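Local atomic coordinates of HslVU complex proteolytic subunit, putative (Trypanosoma brucei brucei, PDB entry 4HNZ), a protein that acts as the threonine-type protease subunit of the mitochondrial HslVU complex, hydrolysing proteins unfolded by HslU and regulating mitochondrial DNA replication through PIF2 levels. Residues 4-9 / 146-151; 35-40 / 168-173; 77-82 / 104-109; 94-99 / 121-126. All blocks are in the same frame, centred on the assembly; numbering follows the deposited sequence.

Contact 1 (4-9 / 146-151)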
loop_
_atom_site.group_PDB
_atom_site.type_symbol
_atom_site.label_atom_id
_atom_site.label_comp_id
_atom_site.label_asym_id
_atom_site.label_seq_id
_atom_site.Cartn_x
_atom_site.Cartn_y
_atom_site.Cartn_z
ATOM N N LEU A 4 0.974 -35.545 6.193
ATOM C CA LEU A 4 -0.139 -36.306 5.666
ATOM C C LEU A 4 -0.445 -37.453 6.575
ATOM O O LEU A 4 0.457 -38.187 7.031
ATOM C CB LEU A 4 0.217 -36.828 4.303
ATOM C CG LEU A 4 -0.758 -37.824 3.728
ATOM C CD1 LEU A 4 -2.065 -37.144 3.399
ATOM C CD2 LEU A 4 -0.224 -38.494 2.472
ATOM N N SER A 5 -1.722 -37.642 6.854
ATOM C CA SER A 5 -2.194 -38.801 7.621
ATOM C C SER A 5 -3.226 -39.553 6.790
ATOM O O SER A 5 -4.143 -38.958 6.248
ATOM C CB SER A 5 -2.854 -38.337 8.925
ATOM O OG SER A 5 -3.382 -39.442 9.653
ATOM N N VAL A 6 -3.094 -40.873 6.718
ATOM C CA VAL A 6 -4.067 -41.729 6.072
ATOM C C VAL A 6 -4.475 -42.889 7.000
ATOM O O VAL A 6 -3.618 -43.579 7.522
ATOM C CB VAL A 6 -3.454 -42.383 4.825
ATOM C CG1 VAL A 6 -4.465 -43.239 4.120
ATOM C CG2 VAL A 6 -2.894 -41.308 3.888
ATOM N N ARG A 7 -5.766 -43.040 7.218
ATOM C CA ARG A 7 -6.306 -44.127 7.962
ATOM C C ARG A 7 -7.020 -45.016 6.956
ATOM O O ARG A 7 -7.925 -44.566 6.273
ATOM C CB ARG A 7 -7.299 -43.614 9.033
ATOM C CG ARG A 7 -8.003 -44.707 9.828
ATOM C CD ARG A 7 -8.900 -44.148 10.961
ATOM N NE ARG A 7 -8.094 -43.686 12.094
ATOM C CZ ARG A 7 -7.743 -42.418 12.328
ATOM N NH1 ARG A 7 -8.160 -41.436 11.528
ATOM N NH2 ARG A 7 -6.945 -42.109 13.371
ATOM N N LYS A 8 -6.630 -46.273 6.900
ATOM C CA LYS A 8 -7.365 -47.268 6.143
ATOM C C LYS A 8 -7.338 -48.626 6.869
ATOM O O LYS A 8 -6.268 -49.142 7.197
ATOM C CB LYS A 8 -6.800 -47.439 4.731
ATOM C CG LYS A 8 -7.561 -48.451 3.868
ATOM C CD LYS A 8 -6.929 -48.568 2.494
ATOM C CE LYS A 8 -7.745 -49.386 1.505
ATOM N NZ LYS A 8 -7.327 -49.104 0.076
ATOM N N GLY A 9 -8.532 -49.211 7.067
ATOM C CA GLY A 9 -8.677 -50.409 7.882
ATOM C C GLY A 9 -8.244 -50.073 9.296
ATOM O O GLY A 9 -8.584 -49.010 9.848
ATOM N N GLU A 146 -0.070 -47.213 4.370
ATOM C CA GLU A 146 1.277 -46.762 4.197
ATOM C C GLU A 146 1.622 -46.605 2.714
ATOM O O GLU A 146 2.386 -45.720 2.343
ATOM C CB GLU A 146 2.261 -47.697 4.897
ATOM C CG GLU A 146 3.684 -47.173 4.776
ATOM C CD GLU A 146 4.676 -47.821 5.709
ATOM O OE1 GLU A 146 4.263 -48.635 6.573
ATOM O OE2 GLU A 146 5.880 -47.515 5.559
ATOM N N LYS A 147 1.138 -47.511 1.876
ATOM C CA LYS A 147 1.478 -47.452 0.464
ATOM C C LYS A 147 0.827 -46.184 -0.146
ATOM O O LYS A 147 1.455 -45.469 -0.896
ATOM C CB LYS A 147 1.059 -48.732 -0.239
ATOM C CG LYS A 147 1.684 -48.890 -1.593
ATOM C CD LYS A 147 1.270 -50.177 -2.311
ATOM C CE LYS A 147 1.865 -50.181 -3.736
ATOM N NZ LYS A 147 1.410 -51.321 -4.596
ATOM N N ILE A 148 -0.405 -45.900 0.250
ATOM C CA ILE A 148 -1.086 -44.709 -0.197
ATOM C C ILE A 148 -0.312 -43.469 0.213
ATOM O O ILE A 148 -0.039 -42.591 -0.621
ATOM C CB ILE A 148 -2.489 -44.635 0.373
ATOM C CG1 ILE A 148 -3.355 -45.706 -0.232
ATOM C CG2 ILE A 148 -3.132 -43.307 0.070
ATOM C CD1 ILE A 148 -4.628 -45.940 0.534
ATOM N N ALA A 149 0.064 -43.406 1.486
ATOM C CA ALA A 149 0.764 -42.258 2.022
ATOM C C ALA A 149 2.098 -41.999 1.333
ATOM O O ALA A 149 2.394 -40.853 1.006
ATOM C CB ALA A 149 0.966 -42.384 3.528
ATOM N N ARG A 150 2.873 -43.031 1.078
ATOM C CA ARG A 150 4.189 -42.859 0.424
ATOM C C ARG A 150 4.074 -42.348 -0.972
ATOM O O ARG A 150 4.814 -41.491 -1.398
ATOM C CB ARG A 150 4.963 -44.173 0.383
ATOM C CG ARG A 150 5.542 -44.540 1.739
ATOM C CD ARG A 150 6.337 -45.860 1.729
ATOM N NE ARG A 150 6.879 -46.132 3.063
ATOM C CZ ARG A 150 7.863 -45.433 3.656
ATOM N NH1 ARG A 150 8.270 -45.768 4.867
ATOM N NH2 ARG A 150 8.468 -44.422 3.039
ATOM N N LYS A 151 3.119 -42.888 -1.698
ATOM C CA LYS A 151 2.891 -42.463 -3.052
ATOM C C LYS A 151 2.424 -40.990 -3.061
ATOM O O LYS A 151 2.844 -40.202 -3.899
ATOM C CB LYS A 151 1.838 -43.384 -3.667
ATOM C CG LYS A 151 2.244 -44.101 -4.940
ATOM C CD LYS A 151 1.861 -43.284 -6.163
ATOM C CE LYS A 151 1.986 -44.089 -7.453
ATOM N NZ LYS A 151 0.753 -44.937 -7.688
#
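Val6 of strand 4-8 meets Ala149 and Ile148 of helix 146-151 where an outer helix lies on its sheet in the four-layered αββα sandwich of the Ntn-hydrolase fold. The CA atoms of Val6 and Ala149, 6.3 Å apart, are the closest pair across the segments, and the axes run nearly antiparallel at 154°. Val6 divides its methyls between two helix residues: CG2, anti to its own carbonyl carbon, touches Ala149 CB at 4.0 Å, while CG1, anti to the backbone N, is 4.3 Å from Ile148 CG2. Leu4 adds its CD2, which lies 3.8 Å from Ala149 O and so meets helix backbone as well as side chain. At the far end of the strand, the extended chain of Lys8 crosses Ile148 at about a right angle, with Lys8 CD 4.0 Å from Ile148 CD1. No hydrogen bond crosses, and the contact is apolar.

In the next shell Ala149 also rests on Val13 and Leu15 of strand 11-22, and Ile148 on Ala134 and Leu137 of helix 127-137. Arg150 and Glu146, whose CB atoms point away from the strand, are tied by a salt bridge in which NE and NH1 of Arg150 share Glu146 OE2. The side chain of Leu4 is about 9 Å from that of Thr1, the probable catalytic residue. Lys8 NZ goes on to hydrogen-bond the carbonyl oxygens of Ile138 and Tyr143.

Contact 2 (35-40 / 168-173). Unlike the reference sequence in segment 168-173: Glu173 (reference Lys).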
loop_
_atom_site.group_PDB
_atom_site.type_symbol
_atom_site.label_atom_id
_atom_site.label_comp_id
_atom_site.label_asym_id
_atom_site.label_seq_id
_atom_site.Cartn_x
_atom_site.Cartn_y
_atom_site.Cartn_z
ATOM N N LEU A 35 7.603 -34.834 13.130
ATOM C CA LEU A 35 6.667 -35.681 13.873
ATOM C C LEU A 35 7.142 -35.851 15.289
ATOM O O LEU A 35 8.333 -35.856 15.546
ATOM C CB LEU A 35 6.575 -37.048 13.237
ATOM C CG LEU A 35 6.352 -37.046 11.721
ATOM C CD1 LEU A 35 6.132 -38.469 11.253
ATOM C CD2 LEU A 35 5.164 -36.187 11.340
ATOM N N ARG A 36 6.228 -35.960 16.235
ATOM C CA ARG A 36 6.608 -36.273 17.596
ATOM C C ARG A 36 5.670 -37.323 18.133
ATOM O O ARG A 36 4.466 -37.338 17.815
ATOM C CB ARG A 36 6.549 -35.039 18.474
ATOM C CG ARG A 36 7.558 -33.951 18.169
ATOM C CD ARG A 36 9.003 -34.348 18.460
ATOM N NE ARG A 36 9.897 -33.191 18.226
ATOM C CZ ARG A 36 10.326 -32.763 17.026
ATOM N NH1 ARG A 36 9.992 -33.384 15.899
ATOM N NH2 ARG A 36 11.107 -31.697 16.948
ATOM N N ARG A 37 6.240 -38.226 18.888
ATOM C CA ARG A 37 5.503 -39.214 19.611
ATOM C C ARG A 37 5.214 -38.519 20.939
ATOM O O ARG A 37 6.133 -38.156 21.627
ATOM C CB ARG A 37 6.424 -40.414 19.819
ATOM C CG ARG A 37 5.780 -41.671 20.377
ATOM C CD ARG A 37 5.543 -42.699 19.291
ATOM N NE ARG A 37 4.440 -43.585 19.644
ATOM C CZ ARG A 37 3.863 -44.438 18.808
ATOM N NH1 ARG A 37 4.277 -44.557 17.547
ATOM N NH2 ARG A 37 2.850 -45.175 19.230
ATOM N N ILE A 38 3.963 -38.243 21.304
ATOM C CA ILE A 38 3.760 -37.658 22.654
ATOM C C ILE A 38 3.464 -38.713 23.728
ATOM O O ILE A 38 3.698 -38.474 24.886
ATOM C CB ILE A 38 2.751 -36.496 22.693
ATOM C CG1 ILE A 38 1.327 -36.966 22.502
ATOM C CG2 ILE A 38 3.132 -35.446 21.639
ATOM C CD1 ILE A 38 0.425 -35.785 22.165
ATOM N N ASN A 39 2.882 -39.837 23.347
ATOM C CA ASN A 39 2.846 -41.015 24.216
ATOM C C ASN A 39 2.681 -42.218 23.308
ATOM O O ASN A 39 2.790 -42.072 22.089
ATOM C CB ASN A 39 1.744 -40.924 25.301
ATOM C CG ASN A 39 0.328 -40.809 24.728
ATOM O OD1 ASN A 39 -0.084 -41.544 23.830
ATOM N ND2 ASN A 39 -0.428 -39.865 25.260
ATOM N N ASP A 40 2.391 -43.369 23.893
ATOM C CA ASP A 40 2.263 -44.603 23.142
ATOM C C ASP A 40 1.112 -44.618 22.159
ATOM O O ASP A 40 1.133 -45.385 21.201
ATOM C CB ASP A 40 2.068 -45.788 24.099
ATOM C CG ASP A 40 3.303 -46.060 24.932
ATOM O OD1 ASP A 40 4.415 -46.123 24.371
ATOM O OD2 ASP A 40 3.176 -46.165 26.164
ATOM N N ASP A 168 9.590 -38.824 7.347
ATOM C CA ASP A 168 9.455 -39.625 8.550
ATOM C C ASP A 168 8.061 -40.238 8.565
ATOM O O ASP A 168 7.096 -39.637 8.077
ATOM C CB ASP A 168 9.669 -38.740 9.765
ATOM C CG ASP A 168 11.128 -38.328 9.918
ATOM O OD1 ASP A 168 11.946 -39.242 10.121
ATOM O OD2 ASP A 168 11.458 -37.113 9.845
ATOM N N VAL A 169 7.972 -41.430 9.131
ATOM C CA VAL A 169 6.745 -42.184 9.177
ATOM C C VAL A 169 6.446 -42.616 10.616
ATOM O O VAL A 169 7.309 -43.139 11.313
ATOM C CB VAL A 169 6.862 -43.444 8.336
ATOM C CG1 VAL A 169 5.540 -44.169 8.316
ATOM C CG2 VAL A 169 7.280 -43.099 6.907
ATOM N N GLU A 170 5.215 -42.410 11.055
ATOM C CA GLU A 170 4.708 -43.069 12.228
ATOM C C GLU A 170 3.498 -43.912 11.838
ATOM O O GLU A 170 2.662 -43.493 11.033
ATOM C CB GLU A 170 4.308 -42.038 13.287
ATOM C CG GLU A 170 5.482 -41.347 13.961
ATOM C CD GLU A 170 6.276 -42.244 14.914
ATOM O OE1 GLU A 170 7.345 -41.779 15.368
ATOM O OE2 GLU A 170 5.861 -43.379 15.237
ATOM N N VAL A 171 3.324 -45.027 12.547
ATOM C CA VAL A 171 2.215 -45.946 12.334
ATOM C C VAL A 171 1.477 -46.223 13.662
ATOM O O VAL A 171 2.084 -46.278 14.718
ATOM C CB VAL A 171 2.771 -47.243 11.714
ATOM C CG1 VAL A 171 1.644 -48.152 11.285
ATOM C CG2 VAL A 171 3.633 -46.919 10.518
ATOM N N LEU A 172 0.161 -46.364 13.632
ATOM C CA LEU A 172 -0.627 -46.812 14.811
ATOM C C LEU A 172 -1.726 -47.808 14.404
ATOM O O LEU A 172 -2.154 -47.767 13.250
ATOM C CB LEU A 172 -1.265 -45.602 15.474
ATOM C CG LEU A 172 -0.333 -44.528 16.041
ATOM C CD1 LEU A 172 -1.138 -43.290 16.368
ATOM C CD2 LEU A 172 0.343 -45.058 17.306
ATOM N N GLU A 173 -2.162 -48.670 15.335
ATOM C CA GLU A 173 -3.094 -49.789 15.053
ATOM C C GLU A 173 -4.441 -49.871 15.822
ATOM O O GLU A 173 -5.503 -49.744 15.225
ATOM C CB GLU A 173 -2.367 -51.122 15.254
ATOM C CG GLU A 173 -1.081 -51.317 14.455
ATOM C CD GLU A 173 -1.312 -51.524 12.964
ATOM O OE1 GLU A 173 -2.483 -51.675 12.533
ATOM O OE2 GLU A 173 -0.325 -51.526 12.200
#
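In the central β-sandwich of the Ntn-hydrolase fold, Leu35 and Arg37 of strand 35-39 face Asp168, Glu170 and Leu172 of strand 168-172, one strand from each sheet. The axes approach to 8.3 Å with 32° between their directions, and no backbone bond joins the two.

At one end the contact is made by a leucine methyl. Leu35 CG lies anti to the carbonyl carbon, and CD1 beyond it stands 3.5 Å from Asp168 O. The same methyl also touches Asp168 CB and Glu170 CG, so it meets the backbone of the opposing strand and two of its side chains. Asp168 turns its OD2 to a salt bridge with Arg18. The side chain of Leu35 is about 8 Å from that of Thr1, the probable catalytic residue.

The outer end is ionic. Arg37 bends at its second torsion, and its NH1 forms a salt bridge with Glu170 OE2 at 3.0 Å. The oxygen lies near the guanidinium plane, yet the nitrogen approaches from well above the carboxylate plane, the two flat groups being 68° apart. The other terminal nitrogen, NH2, donates to Asp40 O at 2.6 Å, and NE makes a weak bond to Asn39 O, so the strand's own turn helps fix the rotation of the guanidinium. Leu172 CD2 lies close to this NH2, approaching the group obliquely.

Strand 35-39 pairs with strand 42-48 through Arg36 and Ile44, and its Ile38 leans on helix 50-66, while strand 167-172 bonds to strand 11-22, whose Leu14 also touches Leu35.

Contact 3 (77-82 / 104-109)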
loop_
_atom_site.group_PDB
_atom_site.type_symbol
_atom_site.label_atom_id
_atom_site.label_comp_id
_atom_site.label_asym_id
_atom_site.label_seq_id
_atom_site.Cartn_x
_atom_site.Cartn_y
_atom_site.Cartn_z
ATOM N N GLU A 77 -10.138 -27.643 22.987
ATOM C CA GLU A 77 -9.712 -26.750 24.092
ATOM C C GLU A 77 -8.412 -26.062 23.747
ATOM O O GLU A 77 -8.223 -24.891 24.059
ATOM C CB GLU A 77 -9.544 -27.503 25.384
ATOM C CG GLU A 77 -10.862 -27.993 25.964
ATOM C CD GLU A 77 -11.806 -26.864 26.332
ATOM O OE1 GLU A 77 -11.357 -25.774 26.763
ATOM O OE2 GLU A 77 -13.021 -27.067 26.145
ATOM N N LEU A 78 -7.520 -26.791 23.093
ATOM C CA LEU A 78 -6.275 -26.191 22.630
ATOM C C LEU A 78 -6.549 -25.040 21.649
ATOM O O LEU A 78 -6.037 -23.961 21.806
ATOM C CB LEU A 78 -5.391 -27.203 21.932
ATOM C CG LEU A 78 -4.195 -26.479 21.315
ATOM C CD1 LEU A 78 -3.158 -26.150 22.346
ATOM C CD2 LEU A 78 -3.575 -27.299 20.201
ATOM N N ALA A 79 -7.389 -25.300 20.661
ATOM C CA ALA A 79 -7.677 -24.304 19.671
ATOM C C ALA A 79 -8.286 -23.067 20.301
ATOM O O ALA A 79 -7.911 -21.954 19.935
ATOM C CB ALA A 79 -8.580 -24.869 18.594
ATOM N N LYS A 80 -9.217 -23.236 21.223
ATOM C CA LYS A 80 -9.792 -22.092 21.958
ATOM C C LYS A 80 -8.751 -21.267 22.657
ATOM O O LYS A 80 -8.797 -20.043 22.632
ATOM C CB LYS A 80 -10.803 -22.549 23.000
ATOM C CG LYS A 80 -12.117 -22.909 22.386
ATOM C CD LYS A 80 -12.960 -23.805 23.255
ATOM C CE LYS A 80 -13.285 -23.141 24.594
ATOM N NZ LYS A 80 -13.843 -24.199 25.476
ATOM N N GLU A 81 -7.820 -21.929 23.321
ATOM C CA GLU A 81 -6.783 -21.228 24.069
ATOM C C GLU A 81 -5.835 -20.498 23.111
ATOM O O GLU A 81 -5.402 -19.384 23.344
ATOM C CB GLU A 81 -5.989 -22.254 24.909
ATOM C CG GLU A 81 -5.029 -21.638 25.929
ATOM C CD GLU A 81 -4.136 -22.660 26.661
ATOM O OE1 GLU A 81 -4.181 -23.890 26.380
ATOM O OE2 GLU A 81 -3.307 -22.212 27.487
ATOM N N TRP A 82 -5.476 -21.195 22.059
ATOM C CA TRP A 82 -4.624 -20.669 21.045
ATOM C C TRP A 82 -5.213 -19.369 20.469
ATOM O O TRP A 82 -4.505 -18.402 20.279
ATOM C CB TRP A 82 -4.496 -21.721 19.934
ATOM C CG TRP A 82 -3.488 -21.454 18.848
ATOM C CD1 TRP A 82 -2.809 -20.332 18.615
ATOM C CD2 TRP A 82 -3.155 -22.360 17.791
ATOM N NE1 TRP A 82 -1.999 -20.503 17.524
ATOM C CE2 TRP A 82 -2.207 -21.734 16.992
ATOM C CE3 TRP A 82 -3.536 -23.668 17.490
ATOM C CZ2 TRP A 82 -1.655 -22.341 15.903
ATOM C CZ3 TRP A 82 -2.990 -24.285 16.394
ATOM C CH2 TRP A 82 -2.057 -23.628 15.614
ATOM N N LEU A 104 -7.127 -35.394 14.117
ATOM C CA LEU A 104 -7.542 -34.007 14.044
ATOM C C LEU A 104 -6.461 -33.120 13.484
ATOM O O LEU A 104 -5.302 -33.225 13.825
ATOM C CB LEU A 104 -7.862 -33.441 15.432
ATOM C CG LEU A 104 -9.010 -34.184 16.028
ATOM C CD1 LEU A 104 -8.510 -34.978 17.202
ATOM C CD2 LEU A 104 -10.117 -33.226 16.452
ATOM N N GLU A 105 -6.918 -32.139 12.753
ATOM C CA GLU A 105 -6.099 -31.101 12.289
ATOM C C GLU A 105 -6.533 -29.809 13.005
ATOM O O GLU A 105 -7.720 -29.483 13.107
ATOM C CB GLU A 105 -6.266 -30.995 10.764
ATOM C CG GLU A 105 -5.909 -29.654 10.162
ATOM C CD GLU A 105 -6.274 -29.555 8.660
ATOM O OE1 GLU A 105 -6.673 -30.604 8.057
ATOM O OE2 GLU A 105 -6.133 -28.411 8.103
ATOM N N ILE A 106 -5.534 -29.071 13.471
ATOM C CA ILE A 106 -5.744 -27.801 14.135
ATOM C C ILE A 106 -4.857 -26.731 13.517
ATOM O O ILE A 106 -3.683 -26.921 13.403
ATOM C CB ILE A 106 -5.381 -27.910 15.608
ATOM C CG1 ILE A 106 -6.025 -29.122 16.192
ATOM C CG2 ILE A 106 -5.854 -26.668 16.330
ATOM C CD1 ILE A 106 -5.349 -29.596 17.471
ATOM N N ASP A 107 -5.437 -25.586 13.151
ATOM C CA ASP A 107 -4.646 -24.448 12.626
ATOM C C ASP A 107 -4.792 -23.183 13.418
ATOM O O ASP A 107 -5.639 -23.083 14.333
ATOM C CB ASP A 107 -4.915 -24.261 11.121
ATOM C CG ASP A 107 -6.291 -23.769 10.802
ATOM O OD1 ASP A 107 -6.953 -23.092 11.630
ATOM O OD2 ASP A 107 -6.740 -24.139 9.709
ATOM N N GLY A 108 -4.006 -22.181 13.024
ATOM C CA GLY A 108 -3.993 -20.862 13.674
ATOM C C GLY A 108 -5.244 -20.028 13.488
ATOM O O GLY A 108 -5.439 -19.055 14.199
ATOM N N GLN A 109 -6.092 -20.376 12.529
ATOM C CA GLN A 109 -7.368 -19.691 12.339
ATOM C C GLN A 109 -8.420 -20.280 13.268
ATOM O O GLN A 109 -9.505 -19.735 13.373
ATOM C CB GLN A 109 -7.836 -19.811 10.898
ATOM C CG GLN A 109 -7.335 -18.707 10.020
ATOM C CD GLN A 109 -5.837 -18.654 9.994
ATOM O OE1 GLN A 109 -5.238 -17.676 10.405
ATOM N NE2 GLN A 109 -5.203 -19.753 9.536
#
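Ile106 of strand 104-107 is the apolar hub met by three side chains of helix 77-82, in the layer where helix lies on sheet in the αββα sandwich. Its CD1 touches Leu78 CD2 at 4.0 Å. Its CG2 branch, anti to the backbone N, is shared: Ala79 CB lies 4.0 Å from it, and Trp82 CZ3 comes to 3.7 Å, the methyl standing at the edge of the indole near its plane.

Face contacts come from the backbone of Asp107 and Gly108. Trp82 CG is anti to its backbone N (chi1 -172°). One face of the ring is turned to Asp107 and Gly108. Gly108 CA makes a CH-pi contact, 4.0 Å from the centroid of the six-membered ring of Trp82 and 27° off its normal; Asp107 C is 3.5 Å from Trp82 CH2.

Polar bonds flank the contact: Asp107 OD1 accepts from Asn111 N, and Lys80 NZ pairs with Glu77 and also with Glu58 of a neighbouring subunit.

The helix runs almost parallel to the strand, 3° apart. Trp82 also touches Leu56 of helix 50-66, Leu78 touches Leu95 of strand 93-98, and Ala51 of the neighbouring subunit packs on Ala79.

Contact 4 (94-99 / 121-126)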
loop_
_atom_site.group_PDB
_atom_site.type_symbol
_atom_site.label_atom_id
_atom_site.label_comp_id
_atom_site.label_asym_id
_atom_site.label_seq_id
_atom_site.Cartn_x
_atom_site.Cartn_y
_atom_site.Cartn_z
ATOM N N SER A 94 0.552 -25.277 12.190
ATOM C CA SER A 94 -0.597 -26.136 12.054
ATOM C C SER A 94 -0.183 -27.489 12.556
ATOM O O SER A 94 0.989 -27.829 12.462
ATOM C CB SER A 94 -0.972 -26.246 10.603
ATOM O OG SER A 94 -1.525 -25.026 10.217
ATOM N N LEU A 95 -1.137 -28.263 13.055
ATOM C CA LEU A 95 -0.869 -29.577 13.719
ATOM C C LEU A 95 -1.791 -30.589 13.218
ATOM O O LEU A 95 -2.932 -30.269 12.917
ATOM C CB LEU A 95 -1.106 -29.507 15.208
ATOM C CG LEU A 95 -0.349 -28.434 15.957
ATOM C CD1 LEU A 95 -0.769 -28.464 17.408
ATOM C CD2 LEU A 95 1.191 -28.561 15.839
ATOM N N ILE A 96 -1.289 -31.789 13.041
ATOM C CA ILE A 96 -2.155 -32.958 12.919
ATOM C C ILE A 96 -1.845 -33.852 14.093
ATOM O O ILE A 96 -0.676 -34.169 14.353
ATOM C CB ILE A 96 -1.900 -33.740 11.635
ATOM C CG1 ILE A 96 -2.357 -32.929 10.442
ATOM C CG2 ILE A 96 -2.709 -35.023 11.652
ATOM C CD1 ILE A 96 -2.126 -33.605 9.103
ATOM N N VAL A 97 -2.904 -34.274 14.787
ATOM C CA VAL A 97 -2.786 -35.180 15.930
ATOM C C VAL A 97 -3.463 -36.480 15.556
ATOM O O VAL A 97 -4.650 -36.462 15.252
ATOM C CB VAL A 97 -3.555 -34.685 17.174
ATOM C CG1 VAL A 97 -2.963 -35.292 18.452
ATOM C CG2 VAL A 97 -3.555 -33.203 17.269
ATOM N N CYS A 98 -2.765 -37.598 15.756
ATOM C CA CYS A 98 -3.311 -38.926 15.564
ATOM C C CYS A 98 -3.268 -39.840 16.747
ATOM O O CYS A 98 -2.276 -39.932 17.454
ATOM C CB CYS A 98 -2.474 -39.682 14.546
ATOM S SG CYS A 98 -2.698 -39.057 12.924
ATOM N N SER A 99 -4.383 -40.530 16.928
ATOM C CA SER A 99 -4.419 -41.742 17.694
ATOM C C SER A 99 -4.903 -42.821 16.740
ATOM O O SER A 99 -5.210 -42.563 15.571
ATOM C CB SER A 99 -5.357 -41.616 18.880
ATOM O OG SER A 99 -6.674 -41.506 18.426
ATOM N N VAL A 121 -6.248 -36.612 6.153
ATOM C CA VAL A 121 -6.031 -35.267 6.648
ATOM C C VAL A 121 -4.628 -34.836 6.294
ATOM O O VAL A 121 -3.725 -35.641 6.307
ATOM C CB VAL A 121 -6.095 -35.244 8.204
ATOM C CG1 VAL A 121 -5.802 -33.859 8.755
ATOM C CG2 VAL A 121 -7.476 -35.648 8.677
ATOM N N ALA A 122 -4.450 -33.565 5.986
ATOM C CA ALA A 122 -3.133 -33.071 5.601
ATOM C C ALA A 122 -3.010 -31.576 5.804
ATOM O O ALA A 122 -3.980 -30.844 5.638
ATOM C CB ALA A 122 -2.867 -33.393 4.133
ATOM N N ILE A 123 -1.789 -31.143 6.097
ATOM C CA ILE A 123 -1.462 -29.742 6.269
ATOM C C ILE A 123 -0.132 -29.385 5.580
ATOM O O ILE A 123 0.599 -30.255 5.114
ATOM C CB ILE A 123 -1.345 -29.342 7.745
ATOM C CG1 ILE A 123 -0.356 -30.228 8.500
ATOM C CG2 ILE A 123 -2.712 -29.427 8.393
ATOM C CD1 ILE A 123 -0.047 -29.792 9.917
ATOM N N GLY A 124 0.152 -28.064 5.554
ATOM C CA GLY A 124 1.369 -27.512 4.984
ATOM C C GLY A 124 1.132 -27.017 3.572
ATOM O O GLY A 124 0.141 -27.321 2.977
ATOM N N SER A 125 2.091 -26.290 3.034
ATOM C CA SER A 125 2.079 -25.880 1.654
ATOM C C SER A 125 1.837 -27.038 0.721
ATOM O O SER A 125 1.297 -26.856 -0.353
ATOM C CB SER A 125 3.441 -25.222 1.310
ATOM O OG SER A 125 4.530 -26.053 1.741
ATOM N N GLY A 126 2.288 -28.240 1.059
ATOM C CA GLY A 126 2.072 -29.382 0.153
ATOM C C GLY A 126 0.874 -30.274 0.477
ATOM O O GLY A 126 0.548 -31.198 -0.293
#
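Ile96 of strand 94-98 directs its side chain at Val121, Ala122 and Ile123. Its CB stays beyond close range of them, and the touching begins one atom further out. CG1 is 3.9 Å from Ile123 CG1 and equally near Val121 CG1. Past it the chain runs straight on (chi2 179°), which carries CD1 between two branches, Val121 CG1 and Ile123 CG1: Val121 CG1 lies 3.7 Å from Ile96 CD1, and Ala122 CA, a backbone atom, at the same 3.7 Å. The side chain of Ile96 runs antiparallel to and alongside those of Val121 and Ile123.

The two strands belong to different sheets of the Ntn-hydrolase sandwich, their axes 7.4 Å apart and 152° between directions, and the contact lies in the layer where the two sheets face each other, its centre about 2 Å from the centre of the chain. No hydrogen bond crosses between the segments.

Ile123 answers with the rotamer that sets CG1 between the backbone N and carbonyl carbon (chi1 54°). Its CD1 lies 3.4 Å from Ser94 O and 3.7 Å from Ser94 CB, tight against the backbone of the facing strand. Ile3 of strand 3-8 touches both isoleucines, and Glu105 of strand 103-107 lies against Val121 and Ile123. The side chain of Ile123 is about 6 Å from that of Thr1, the probable catalytic residue. Beyond Gly124, Ser125 OG hydrogen-bonds to Thr1 N and to Asp160 OD2, and Asp160 is a magnesium ligand.

In the fold
The four contacts sample successive layers of the sandwich. Contact 1 sets helix 145-159 on the first sheet, contacts 2 and 4 join that sheet to the second, and contact 3 sets helix 71-84 there. Contacts 1 and 3 lie on opposite sides of the chain's centre, about 24 Å apart, whereas contact 4 is 12 to 13 Å from the others, centre to centre. Strands 3-8 and 120-123 are sheet neighbours, as are 93-98 and 103-107, linking contact 4 to contacts 1 and 3. Along the chain, contacts 3 and 4 interlock inside the loops of contacts 1 and 2, which also cross. Contacts 1, 2 and 4 each bring a side chain within about 9 Å of that of the probably catalytic Thr1.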